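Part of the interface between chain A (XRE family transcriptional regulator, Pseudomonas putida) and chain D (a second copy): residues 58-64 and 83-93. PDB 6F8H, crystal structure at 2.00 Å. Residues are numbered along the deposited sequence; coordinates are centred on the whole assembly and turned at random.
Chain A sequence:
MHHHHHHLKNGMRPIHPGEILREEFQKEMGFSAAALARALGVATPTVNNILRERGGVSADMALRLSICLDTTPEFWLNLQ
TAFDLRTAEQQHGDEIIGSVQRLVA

Chain A 58-64: SADMALR
Chain D, residues 83-93: FDLRTAEQQHG

Two helices from identical chains cross here, residues 59-64 of chain A over 83-93 of chain D, with axes 9.2 Å apart at closest approach and N-to-C directions 73° apart (signed crossing angle -73°). No hydrogen bond or salt bridge joins them; apolar packing dominates the contact, which buries 319 Å² in all, both sides summed. In chain A, Ser58(A) (chi1 p) caps the helix, its OG accepting from Met61(A) N at 3.1 Å.

Along chain D, phi and psi stay near -65/-45 as far as Glu89(D). Phe83(D) (chi1 t) lies out of reach, its backbone O accepting from Thr87(D) OG1 at 2.8 Å. Asp84(D) (chi1 m) meets Ala59(A) with backbone and CB: its O lies 3.5 Å from Ala59(A) CB, a methyl small enough to let the helices approach, and the two CB atoms are 3.9 Å apart.

Leu85(D), m,t, leaves the backbone sideways, but its end comes nearer. Its CD2 lies 3.9 Å from Ala59(A) O, 4.5 Å from Ala62(A) CB and 3.9 Å from CD2 of Leu63(A), also m,t. The CA atoms of Ala59(A) and Leu85(D) are 5.3 Å apart, fixing the register.

One turn after Asp84(D), Ala88(D) points toward chain A. Its CB sits 4.0 Å from Ala59(A) CB and 3.6 Å from Leu63(A) CD1; a bare methyl suits this close contact, with its CA 6.1 Å from that of Asp60(A).

Glu89(D) (m,t) lends its aliphatic part, CG lying 3.7 Å from Leu63(A) CD1, while its carboxylate turns to its own helix: OE2 forms a salt bridge with Arg86(D) NH1 at 3.0 Å.

At His92(D) (chi1 m, phi/psi -128/9), CB lies 4.3 Å from Asp60(A) OD2. Asp60(A) (chi1 t) instead pairs within its chain, OD1 forming a 2.6 Å salt bridge with Arg64(A) NE.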

# COMPACT_ATOMS: atom_id res chain seq x y z
N SER A 58 5.74 4.16 -4.15
CA SER A 58 4.53 4.97 -4.02
C SER A 58 3.59 4.76 -5.20
O SER A 58 3.96 4.13 -6.19
CB SER A 58 4.90 6.46 -3.92
OG SER A 58 5.41 6.90 -5.17
N ALA A 59 2.39 5.31 -5.11
CA ALA A 59 1.44 5.18 -6.21
C ALA A 59 2.00 5.83 -7.48
O ALA A 59 1.91 5.27 -8.58
CB ALA A 59 0.09 5.78 -5.83
N ASP A 60 2.62 7.00 -7.33
CA ASP A 60 3.28 7.68 -8.45
C ASP A 60 4.37 6.79 -9.07
O ASP A 60 4.45 6.63 -10.29
CB ASP A 60 3.88 9.02 -7.98
CG ASP A 60 4.44 9.85 -9.14
OD1 ASP A 60 5.62 9.70 -9.49
OD2 ASP A 60 3.68 10.67 -9.69
N MET A 61 5.19 6.20 -8.21
CA MET A 61 6.29 5.36 -8.68
C MET A 61 5.80 4.12 -9.40
O MET A 61 6.34 3.70 -10.42
CB MET A 61 7.19 4.97 -7.52
CG MET A 61 8.36 4.11 -7.92
SD MET A 61 9.44 4.96 -9.09
CE MET A 61 9.88 6.39 -8.11
N ALA A 62 4.73 3.54 -8.88
CA ALA A 62 4.17 2.33 -9.45
C ALA A 62 3.60 2.57 -10.86
O ALA A 62 3.73 1.73 -11.73
CB ALA A 62 3.11 1.79 -8.54
N LEU A 63 2.97 3.72 -11.05
CA LEU A 63 2.50 4.14 -12.38
C LEU A 63 3.66 4.33 -13.34
O LEU A 63 3.62 3.86 -14.49
CB LEU A 63 1.69 5.43 -12.27
CG LEU A 63 0.33 5.33 -11.56
CD1 LEU A 63 -0.39 6.65 -11.52
CD2 LEU A 63 -0.52 4.29 -12.27
N ARG A 64 4.70 5.03 -12.88
CA ARG A 64 5.92 5.24 -13.66
C ARG A 64 6.56 3.90 -14.05
O ARG A 64 6.93 3.70 -15.20
CB ARG A 64 6.92 6.12 -12.89
CG ARG A 64 6.38 7.55 -12.67
CD ARG A 64 7.30 8.49 -11.89
NE ARG A 64 6.73 9.84 -11.85
CZ ARG A 64 6.89 10.75 -12.82
NH1 ARG A 64 7.63 10.47 -13.88
NH2 ARG A 64 6.32 11.93 -12.71
N PHE D 83 -7.40 3.10 -4.17
CA PHE D 83 -7.67 4.52 -3.94
C PHE D 83 -6.48 5.39 -4.30
O PHE D 83 -6.64 6.45 -4.91
CB PHE D 83 -8.07 4.76 -2.48
CG PHE D 83 -8.15 6.21 -2.11
CD1 PHE D 83 -9.29 6.95 -2.41
CD2 PHE D 83 -7.09 6.85 -1.47
CE1 PHE D 83 -9.37 8.28 -2.09
CE2 PHE D 83 -7.17 8.19 -1.14
CZ PHE D 83 -8.32 8.91 -1.45
N ASP D 84 -5.28 4.96 -3.92
CA ASP D 84 -4.08 5.73 -4.17
C ASP D 84 -3.73 5.75 -5.65
O ASP D 84 -3.30 6.78 -6.16
CB ASP D 84 -2.90 5.19 -3.34
CG ASP D 84 -3.02 5.59 -1.88
OD1 ASP D 84 -3.69 6.61 -1.62
OD2 ASP D 84 -2.45 4.90 -1.00
N LEU D 85 -3.91 4.63 -6.33
CA LEU D 85 -3.64 4.58 -7.77
C LEU D 85 -4.62 5.44 -8.57
O LEU D 85 -4.22 6.19 -9.43
CB LEU D 85 -3.70 3.15 -8.30
CG LEU D 85 -2.45 2.31 -8.07
CD1 LEU D 85 -2.66 0.93 -8.68
CD2 LEU D 85 -1.22 3.01 -8.65
N ARG D 86 -5.89 5.29 -8.28
CA ARG D 86 -6.90 6.05 -8.97
C ARG D 86 -6.68 7.52 -8.75
O ARG D 86 -6.83 8.32 -9.63
CB ARG D 86 -8.24 5.65 -8.44
CG ARG D 86 -9.23 5.37 -9.51
CD ARG D 86 -8.72 4.32 -10.49
NE ARG D 86 -8.43 3.07 -9.82
CZ ARG D 86 -7.50 2.21 -10.19
NH1 ARG D 86 -6.72 2.44 -11.23
NH2 ARG D 86 -7.34 1.12 -9.47
N THR D 87 -6.34 7.87 -7.55
CA THR D 87 -6.08 9.26 -7.21
C THR D 87 -4.86 9.77 -7.96
O THR D 87 -4.89 10.86 -8.54
CB THR D 87 -5.86 9.46 -5.70
OG1 THR D 87 -7.08 9.20 -4.99
CG2 THR D 87 -5.41 10.88 -5.41
N ALA D 88 -3.80 8.98 -7.95
CA ALA D 88 -2.57 9.35 -8.66
C ALA D 88 -2.85 9.58 -10.14
O ALA D 88 -2.41 10.60 -10.69
CB ALA D 88 -1.49 8.26 -8.47
N GLU D 89 -3.57 8.64 -10.77
CA GLU D 89 -3.90 8.72 -12.20
C GLU D 89 -4.72 9.97 -12.52
O GLU D 89 -4.54 10.59 -13.56
CB GLU D 89 -4.68 7.48 -12.65
CG GLU D 89 -3.94 6.18 -12.53
CD GLU D 89 -4.87 4.98 -12.55
OE1 GLU D 89 -6.10 5.19 -12.68
OE2 GLU D 89 -4.38 3.84 -12.41
N GLN D 90 -5.62 10.33 -11.61
CA GLN D 90 -6.54 11.45 -11.84
C GLN D 90 -5.82 12.78 -11.68
O GLN D 90 -6.14 13.75 -12.37
CB GLN D 90 -7.73 11.38 -10.89
N GLN D 91 -4.84 12.83 -10.80
CA GLN D 91 -4.17 14.09 -10.65
C GLN D 91 -2.79 14.25 -11.24
O GLN D 91 -2.36 15.34 -11.47
CB GLN D 91 -4.24 14.57 -9.22
CG GLN D 91 -3.32 13.94 -8.24
CD GLN D 91 -3.92 13.96 -6.85
OE1 GLN D 91 -5.10 14.19 -6.70
NE2 GLN D 91 -3.10 13.71 -5.84
N HIS D 92 -2.08 13.19 -11.49
CA HIS D 92 -0.74 13.34 -12.05
C HIS D 92 -0.54 12.49 -13.29
O HIS D 92 0.57 12.37 -13.79
CB HIS D 92 0.33 13.00 -11.02
CG HIS D 92 0.12 13.67 -9.69
ND1 HIS D 92 0.07 15.04 -9.55
CD2 HIS D 92 -0.06 13.15 -8.46
CE1 HIS D 92 -0.13 15.34 -8.28
NE2 HIS D 92 -0.21 14.21 -7.59
N GLY D 93 -1.63 11.90 -13.77
CA GLY D 93 -1.59 11.04 -14.93
C GLY D 93 -0.95 11.66 -16.16
O GLY D 93 -0.10 11.04 -16.79